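Local structure of protein STE5 (Saccharomyces cerevisiae, 3FZE) at residues Pro17-Leu31 / Glu109-Met121. The protein is a pheromone-response scaffold whose minimal scaffold domain cocatalyses phosphorylation of the MAP kinase Fus3 by the kinase Ste7. Numbering follows the deposited sequence. Where two conformers were deposited one is given.
Sequences PDNLAIILQIDFTKL and EHLGIVAVSNSNM
With CG lodged between its own backbone N and carbonyl carbon (chi1 73°), Asn-118 turns its amide across to the loop that follows strand 19-26. There Asn-118 OD1 accepts from the backbone N of Asp-27 on a lone pair, 2.8 Å away and almost straight, while Asn-118 ND2 gives a longer bond to Asp-27 O, so one flat amide reads both polar atoms of a single backbone residue. With an alanine at Asn-118, the N and O of Asp-27 would probably lose these mates and the loop could drift from the strand end. Lys-30, its chain extended, brings NZ to Asn-118 O and, at 2.9 Å, to Asn-120 OD1; one water joins NZ to Asn-118 O again, and another links Asp-27 OD2 with Asn-120 N. Just before Asn-118, Ser-117 OG donates to Gln-25 OE1 (2.7 Å) from well off the amide plane and takes the N-H of Ser-119 in an ST turn. Gln-25 is gripped further by Ile-127 N, Lys-125 O and Asp-60 O. Between Asn-19 and Gln-25 the backbones alternate N-H...O bonds in parallel register. Leu-24 CD2 lies beside Val-116 CB at 3.8 Å; Val-116 packs on Trp-170 of helix 170-180 and Leu-24 on Val-40 of helix 35-50. On the other face Ile-113 meets Ala-21 and Ile-23 through its two branches. At Gly-112 a side chain would run into Leu-20 CD2. At the far end His-110 N bonds Asp-18 OD2 at 2.9 Å, and Asp-18 N returns to His-110 O. Strands 19-26 and 111-117 are the adjacent central parallel strands of an alpha/beta/alpha, vWA-like fold.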
ATOM      1  N   PRO A  17      12.920  -5.202   6.757  1.00 29.45           N
ATOM      2  CA  PRO A  17      12.784  -3.741   6.749  1.00 25.42           C
ATOM      3  C   PRO A  17      12.604  -3.198   8.163  1.00 22.04           C
ATOM      4  O   PRO A  17      11.986  -3.866   8.983  1.00 22.80           O
ATOM      5  CB  PRO A  17      11.501  -3.505   5.940  1.00 26.74           C
ATOM      6  CG  PRO A  17      10.778  -4.813   5.951  1.00 22.63           C
ATOM      7  CD  PRO A  17      11.812  -5.883   6.068  1.00 27.96           C
ATOM      8  N   ASP A  18      13.143  -2.012   8.430  1.00 20.99           N
ATOM      9  CA  ASP A  18      12.975  -1.321   9.709  1.00 25.55           C
ATOM     10  C   ASP A  18      11.603  -0.670   9.818  1.00 22.40           C
ATOM     11  O   ASP A  18      11.123  -0.362  10.920  1.00 21.64           O
ATOM     12  CB  ASP A  18      14.040  -0.230   9.841  1.00 23.81           C
ATOM     13  CG  ASP A  18      15.452  -0.796   9.866  1.00 27.74           C
ATOM     14  OD1 ASP A  18      15.717  -1.704  10.690  1.00 30.64           O
ATOM     15  OD2 ASP A  18      16.291  -0.335   9.059  1.00 32.73           O
ATOM     16  N   ASN A  19      10.999  -0.439   8.656  1.00 20.19           N
ATOM     17  CA  ASN A  19       9.717   0.251   8.551  1.00 15.54           C
ATOM     18  C   ASN A  19       9.102   0.004   7.175  1.00 17.60           C
ATOM     19  O   ASN A  19       9.790  -0.429   6.238  1.00 17.71           O
ATOM     20  CB  ASN A  19       9.898   1.764   8.784  1.00 16.76           C
ATOM     21  CG  ASN A  19       8.600   2.463   9.151  1.00 20.53           C
ATOM     22  OD1 ASN A  19       7.646   1.820   9.579  1.00 17.15           O
ATOM     23  ND2 ASN A  19       8.564   3.787   8.994  1.00 19.63           N
ATOM     24  N   LEU A  20       7.799   0.262   7.057  1.00 15.05           N
ATOM     25  CA  LEU A  20       7.117   0.162   5.779  1.00 15.51           C
ATOM     26  C   LEU A  20       6.394   1.451   5.464  1.00 18.54           C
ATOM     27  O   LEU A  20       5.930   2.158   6.368  1.00 14.77           O
ATOM     28  CB  LEU A  20       6.061  -0.940   5.809  1.00 17.22           C
ATOM     29  CG  LEU A  20       6.528  -2.359   6.092  1.00 15.76           C
ATOM     30  CD1 LEU A  20       5.325  -3.288   6.144  1.00 19.97           C
ATOM     31  CD2 LEU A  20       7.512  -2.812   5.030  1.00 18.26           C
ATOM     32  N   ALA A  21       6.277   1.725   4.170  1.00 17.77           N
ATOM     33  CA  ALA A  21       5.357   2.732   3.655  1.00 16.36           C
ATOM     34  C   ALA A  21       4.348   1.998   2.791  1.00 13.30           C
ATOM     35  O   ALA A  21       4.723   1.337   1.822  1.00 16.29           O
ATOM     36  CB  ALA A  21       6.105   3.754   2.822  1.00 18.79           C
ATOM     37  N   ILE A  22       3.075   2.111   3.160  0.50 12.70           N
ATOM     38  CA  ILE A  22       1.993   1.438   2.453  0.50 14.38           C
ATOM     39  C   ILE A  22       1.265   2.430   1.553  0.50 13.69           C
ATOM     40  O   ILE A  22       0.663   3.383   2.039  0.50 15.34           O
ATOM     41  CB  ILE A  22       0.966   0.827   3.446  0.50 16.05           C
ATOM     42  CG1 ILE A  22       1.673   0.076   4.583  0.50 15.41           C
ATOM     43  CG2 ILE A  22       0.000  -0.085   2.713  0.50 19.17           C
ATOM     44  CD1 ILE A  22       2.344  -1.229   4.152  0.50 14.34           C
ATOM     45  N   ILE A  23       1.316   2.208   0.245  1.00 14.79           N
ATOM     46  CA  ILE A  23       0.641   3.101  -0.694  1.00 16.88           C
ATOM     47  C   ILE A  23      -0.526   2.345  -1.324  1.00 13.22           C
ATOM     48  O   ILE A  23      -0.330   1.334  -1.989  1.00 15.05           O
ATOM     49  CB  ILE A  23       1.617   3.627  -1.770  1.00 18.93           C
ATOM     50  CG1 ILE A  23       2.874   4.186  -1.094  1.00 18.58           C
ATOM     51  CG2 ILE A  23       0.944   4.694  -2.604  1.00 18.45           C
ATOM     52  CD1 ILE A  23       4.171   3.960  -1.863  1.00 23.51           C
ATOM     53  N   LEU A  24      -1.739   2.825  -1.068  1.00 11.39           N
ATOM     54  CA  LEU A  24      -2.964   2.153  -1.489  1.00 11.94           C
ATOM     55  C   LEU A  24      -3.775   3.049  -2.410  1.00 13.11           C
ATOM     56  O   LEU A  24      -4.180   4.145  -2.030  1.00 15.76           O
ATOM     57  CB  LEU A  24      -3.815   1.755  -0.273  1.00 13.69           C
ATOM     58  CG  LEU A  24      -3.139   0.878   0.784  1.00 11.11           C
ATOM     59  CD1 LEU A  24      -4.152   0.549   1.877  1.00 17.62           C
ATOM     60  CD2 LEU A  24      -2.564  -0.401   0.187  1.00 15.21           C
ATOM     61  N   GLN A  25      -3.979   2.590  -3.640  1.00 14.44           N
ATOM     62  CA  GLN A  25      -4.791   3.326  -4.587  1.00 15.99           C
ATOM     63  C   GLN A  25      -6.117   2.605  -4.719  1.00 17.84           C
ATOM     64  O   GLN A  25      -6.154   1.436  -5.120  1.00 17.78           O
ATOM     65  CB  GLN A  25      -4.081   3.381  -5.926  1.00 16.92           C
ATOM     66  CG  GLN A  25      -4.916   4.007  -7.006  1.00 16.25           C
ATOM     67  CD  GLN A  25      -4.106   4.252  -8.257  1.00 17.86           C
ATOM     68  OE1 GLN A  25      -3.311   3.407  -8.662  1.00 18.02           O
ATOM     69  NE2 GLN A  25      -4.289   5.419  -8.870  1.00 16.21           N
ATOM     70  N   ILE A  26      -7.198   3.283  -4.349  1.00 16.29           N
ATOM     71  CA  ILE A  26      -8.510   2.648  -4.336  1.00 15.18           C
ATOM     72  C   ILE A  26      -9.529   3.295  -5.275  1.00 19.88           C
ATOM     73  O   ILE A  26      -9.823   4.493  -5.176  1.00 19.78           O
ATOM     74  CB  ILE A  26      -9.105   2.592  -2.909  1.00 17.85           C
ATOM     75  CG1 ILE A  26      -8.078   2.023  -1.925  1.00 19.47           C
ATOM     76  CG2 ILE A  26     -10.378   1.758  -2.915  1.00 20.13           C
ATOM     77  CD1 ILE A  26      -8.519   2.045  -0.462  1.00 22.12           C
ATOM     78  N   ASP A  27     -10.034   2.487  -6.198  1.00 17.49           N
ATOM     79  CA  ASP A  27     -11.226   2.815  -6.981  1.00 18.28           C
ATOM     80  C   ASP A  27     -12.398   2.242  -6.195  1.00 19.26           C
ATOM     81  O   ASP A  27     -12.578   1.025  -6.121  1.00 22.73           O
ATOM     82  CB  ASP A  27     -11.137   2.178  -8.373  1.00 20.89           C
ATOM     83  CG  ASP A  27     -12.371   2.431  -9.219  1.00 26.74           C
ATOM     84  OD1 ASP A  27     -13.426   2.772  -8.647  1.00 26.97           O
ATOM     85  OD2 ASP A  27     -12.293   2.279 -10.462  1.00 30.21           O
ATOM     86  N   PHE A  28     -13.167   3.122  -5.571  1.00 21.94           N
ATOM     87  CA  PHE A  28     -14.223   2.700  -4.662  1.00 26.42           C
ATOM     88  C   PHE A  28     -15.403   2.053  -5.377  1.00 26.91           C
ATOM     89  O   PHE A  28     -16.152   1.281  -4.776  1.00 31.46           O
ATOM     90  CB  PHE A  28     -14.697   3.883  -3.821  1.00 22.84           C
ATOM     91  CG  PHE A  28     -13.648   4.430  -2.913  1.00 24.35           C
ATOM     92  CD1 PHE A  28     -13.443   3.873  -1.658  1.00 28.99           C
ATOM     93  CD2 PHE A  28     -12.855   5.494  -3.310  1.00 26.81           C
ATOM     94  CE1 PHE A  28     -12.480   4.375  -0.816  1.00 28.53           C
ATOM     95  CE2 PHE A  28     -11.883   5.994  -2.473  1.00 23.48           C
ATOM     96  CZ  PHE A  28     -11.699   5.434  -1.226  1.00 27.59           C
ATOM     97  N   THR A  29     -15.558   2.363  -6.658  1.00 26.56           N
ATOM     98  CA  THR A  29     -16.679   1.839  -7.438  1.00 34.54           C
ATOM     99  C   THR A  29     -16.521   0.348  -7.736  1.00 36.02           C
ATOM    100  O   THR A  29     -17.499  -0.338  -8.037  1.00 39.46           O
ATOM    101  CB  THR A  29     -16.868   2.614  -8.761  1.00 35.56           C
ATOM    102  OG1 THR A  29     -15.808   2.291  -9.671  1.00 35.11           O
ATOM    103  CG2 THR A  29     -16.891   4.120  -8.514  1.00 33.93           C
ATOM    104  N   LYS A  30     -15.293  -0.153  -7.644  1.00 31.65           N
ATOM    105  CA  LYS A  30     -15.036  -1.563  -7.915  1.00 34.09           C
ATOM    106  C   LYS A  30     -15.319  -2.437  -6.696  1.00 39.81           C
ATOM    107  O   LYS A  30     -15.378  -3.663  -6.806  1.00 48.27           O
ATOM    108  CB  LYS A  30     -13.601  -1.777  -8.394  1.00 34.96           C
ATOM    109  CG  LYS A  30     -13.289  -1.111  -9.718  1.00 35.42           C
ATOM    110  CD  LYS A  30     -11.906  -1.485 -10.219  1.00 33.40           C
ATOM    111  CE  LYS A  30     -11.683  -0.981 -11.636  1.00 45.77           C
ATOM    112  NZ  LYS A  30     -10.554  -1.699 -12.295  1.00 48.40           N
ATOM    113  N   LEU A  31     -15.491  -1.806  -5.538  1.00 35.20           N
ATOM    114  CA  LEU A  31     -15.748  -2.536  -4.300  1.00 36.80           C
ATOM    115  C   LEU A  31     -17.198  -3.020  -4.227  1.00 41.84           C
ATOM    116  O   LEU A  31     -18.129  -2.220  -4.131  1.00 46.17           O
ATOM    117  CB  LEU A  31     -15.400  -1.670  -3.086  1.00 28.38           C
ATOM    118  CG  LEU A  31     -13.965  -1.137  -3.114  1.00 31.38           C
ATOM    119  CD1 LEU A  31     -13.669  -0.262  -1.901  1.00 32.09           C
ATOM    120  CD2 LEU A  31     -12.967  -2.284  -3.231  1.00 33.17           C
ATOM    121  N   GLU A 109      16.797   4.566   7.001  1.00 31.10           N
ATOM    122  CA  GLU A 109      16.541   3.207   7.461  1.00 27.79           C
ATOM    123  C   GLU A 109      16.195   2.351   6.256  1.00 24.04           C
ATOM    124  O   GLU A 109      16.021   2.867   5.155  1.00 28.50           O
ATOM    125  CB  GLU A 109      15.377   3.201   8.452  1.00 29.52           C
ATOM    126  CG  GLU A 109      14.084   3.681   7.846  1.00 28.66           C
ATOM    127  CD  GLU A 109      12.955   3.753   8.850  1.00 37.30           C
ATOM    128  OE1 GLU A 109      13.030   3.059   9.886  1.00 32.90           O
ATOM    129  OE2 GLU A 109      12.001   4.507   8.595  1.00 36.23           O
ATOM    130  N   HIS A 110      16.101   1.044   6.460  1.00 28.10           N
ATOM    131  CA  HIS A 110      15.678   0.156   5.389  1.00 31.60           C
ATOM    132  C   HIS A 110      14.160   0.184   5.314  1.00 25.07           C
ATOM    133  O   HIS A 110      13.472  -0.418   6.136  1.00 25.62           O
ATOM    134  CB  HIS A 110      16.188  -1.266   5.626  1.00 26.40           C
ATOM    135  CG  HIS A 110      17.677  -1.362   5.712  1.00 46.36           C
ATOM    136  ND1 HIS A 110      18.492  -1.313   4.601  1.00 56.56           N
ATOM    137  CD2 HIS A 110      18.503  -1.495   6.777  1.00 48.09           C
ATOM    138  CE1 HIS A 110      19.752  -1.414   4.977  1.00 52.94           C
ATOM    139  NE2 HIS A 110      19.787  -1.526   6.294  1.00 50.97           N
ATOM    140  N   LEU A 111      13.654   0.907   4.326  1.00 22.75           N
ATOM    141  CA  LEU A 111      12.229   1.123   4.170  1.00 20.40           C
ATOM    142  C   LEU A 111      11.647   0.199   3.112  1.00 28.71           C
ATOM    143  O   LEU A 111      12.072   0.217   1.958  1.00 40.15           O
ATOM    144  CB  LEU A 111      11.990   2.586   3.792  1.00 21.41           C
ATOM    145  CG  LEU A 111      10.564   3.099   3.629  1.00 27.61           C
ATOM    146  CD1 LEU A 111       9.769   2.867   4.900  1.00 24.18           C
ATOM    147  CD2 LEU A 111      10.615   4.587   3.267  1.00 30.01           C
ATOM    148  N   GLY A 112      10.681  -0.623   3.515  1.00 25.27           N
ATOM    149  CA  GLY A 112       9.948  -1.454   2.578  1.00 22.64           C
ATOM    150  C   GLY A 112       8.780  -0.678   1.998  1.00 22.77           C
ATOM    151  O   GLY A 112       8.030  -0.041   2.730  1.00 24.79           O
ATOM    152  N   ILE A 113       8.639  -0.723   0.678  1.00 22.06           N
ATOM    153  CA  ILE A 113       7.570  -0.016  -0.008  1.00 19.84           C
ATOM    154  C   ILE A 113       6.561  -1.004  -0.555  1.00 19.52           C
ATOM    155  O   ILE A 113       6.918  -1.929  -1.283  1.00 26.24           O
ATOM    156  CB  ILE A 113       8.108   0.845  -1.168  1.00 23.42           C
ATOM    157  CG1 ILE A 113       9.157   1.823  -0.657  1.00 23.84           C
ATOM    158  CG2 ILE A 113       6.962   1.576  -1.865  1.00 25.23           C
ATOM    159  CD1 ILE A 113       8.627   2.791   0.339  1.00 25.44           C
ATOM    160  N   VAL A 114       5.294  -0.801  -0.203  1.00 15.87           N
ATOM    161  CA  VAL A 114       4.247  -1.706  -0.640  1.00 16.73           C
ATOM    162  C   VAL A 114       3.200  -0.876  -1.370  1.00 16.27           C
ATOM    163  O   VAL A 114       2.507  -0.069  -0.761  1.00 19.45           O
ATOM    164  CB  VAL A 114       3.603  -2.443   0.549  1.00 17.70           C
ATOM    165  CG1 VAL A 114       2.520  -3.397   0.066  1.00 22.96           C
ATOM    166  CG2 VAL A 114       4.671  -3.203   1.341  1.00 18.12           C
ATOM    167  N   ALA A 115       3.110  -1.061  -2.680  1.00 17.44           N
ATOM    168  CA  ALA A 115       2.164  -0.306  -3.496  1.00 16.56           C
ATOM    169  C   ALA A 115       1.076  -1.237  -4.013  1.00 13.78           C
ATOM    170  O   ALA A 115       1.354  -2.180  -4.747  1.00 19.20           O
ATOM    171  CB  ALA A 115       2.891   0.394  -4.656  1.00 17.89           C
ATOM    172  N   VAL A 116      -0.166  -0.981  -3.613  1.00 19.08           N
ATOM    173  CA  VAL A 116      -1.275  -1.832  -3.998  1.00 18.31           C
ATOM    174  C   VAL A 116      -2.378  -0.975  -4.616  1.00 19.02           C
ATOM    175  O   VAL A 116      -2.726   0.083  -4.080  1.00 16.84           O
ATOM    176  CB  VAL A 116      -1.849  -2.600  -2.789  1.00 19.98           C
ATOM    177  CG1 VAL A 116      -2.842  -3.658  -3.253  1.00 18.79           C
ATOM    178  CG2 VAL A 116      -0.720  -3.244  -1.960  1.00 20.78           C
ATOM    179  N   SER A 117      -2.928  -1.424  -5.738  1.00 19.84           N
ATOM    180  CA  SER A 117      -3.956  -0.653  -6.443  1.00 18.96           C
ATOM    181  C   SER A 117      -4.987  -1.590  -7.068  1.00 15.85           C
ATOM    182  O   SER A 117      -4.644  -2.677  -7.534  1.00 20.73           O
ATOM    183  CB  SER A 117      -3.308   0.216  -7.525  1.00 20.59           C
ATOM    184  OG  SER A 117      -4.278   0.911  -8.305  1.00 19.91           O
ATOM    185  N   ASN A 118      -6.248  -1.175  -7.077  1.00 17.86           N
ATOM    186  CA  ASN A 118      -7.267  -1.930  -7.800  1.00 20.07           C
ATOM    187  C   ASN A 118      -7.824  -1.145  -8.983  1.00 21.94           C
ATOM    188  O   ASN A 118      -8.806  -1.561  -9.594  1.00 22.42           O
ATOM    189  CB  ASN A 118      -8.412  -2.341  -6.872  1.00 21.72           C
ATOM    190  CG  ASN A 118      -9.298  -1.174  -6.497  1.00 23.37           C
ATOM    191  OD1 ASN A 118      -8.870  -0.021  -6.568  1.00 22.84           O
ATOM    192  ND2 ASN A 118     -10.537  -1.460  -6.098  1.00 19.35           N
ATOM    193  N   SER A 119      -7.200  -0.015  -9.300  1.00 21.44           N
ATOM    194  CA  SER A 119      -7.724   0.870 -10.347  1.00 19.25           C
ATOM    195  C   SER A 119      -7.251   0.475 -11.742  1.00 23.26           C
ATOM    196  O   SER A 119      -6.349  -0.339 -11.895  1.00 23.45           O
ATOM    197  CB  SER A 119      -7.369   2.337 -10.056  1.00 22.92           C
ATOM    198  OG  SER A 119      -5.968   2.554 -10.082  1.00 19.67           O
ATOM    199  N   ASN A 120      -7.872   1.058 -12.761  1.00 23.28           N
ATOM    200  CA  ASN A 120      -7.566   0.694 -14.137  1.00 27.94           C
ATOM    201  C   ASN A 120      -6.093   0.847 -14.506  1.00 29.03           C
ATOM    202  O   ASN A 120      -5.424   1.789 -14.075  1.00 27.42           O
ATOM    203  CB  ASN A 120      -8.443   1.488 -15.098  1.00 28.80           C
ATOM    204  CG  ASN A 120      -9.910   1.124 -14.980  1.00 34.97           C
ATOM    205  OD1 ASN A 120     -10.259   0.005 -14.600  1.00 41.08           O
ATOM    206  ND2 ASN A 120     -10.779   2.073 -15.301  1.00 40.96           N
ATOM    207  N   MET A 121      -5.595  -0.088 -15.310  1.00 31.69           N
ATOM    208  CA  MET A 121      -4.188  -0.088 -15.694  1.00 26.76           C
ATOM    209  C   MET A 121      -3.889   0.947 -16.771  1.00 24.80           C
ATOM    210  O   MET A 121      -3.509   0.605 -17.888  1.00 29.40           O
ATOM    211  CB  MET A 121      -3.751  -1.486 -16.141  1.00 32.82           C
ATOM    212  CG  MET A 121      -3.861  -2.533 -15.035  1.00 24.41           C
ATOM    213  SD  MET A 121      -2.774  -2.177 -13.646  1.00 29.61           S
ATOM    214  CE  MET A 121      -1.182  -2.485 -14.405  1.00 29.61           C
TER
HETATM  215  O   HOH W   1     -10.135   2.689 -12.106  1.00 25.92           O
HETATM  216  O   HOH W   2     -10.026  -4.072 -10.512  1.00 39.97           O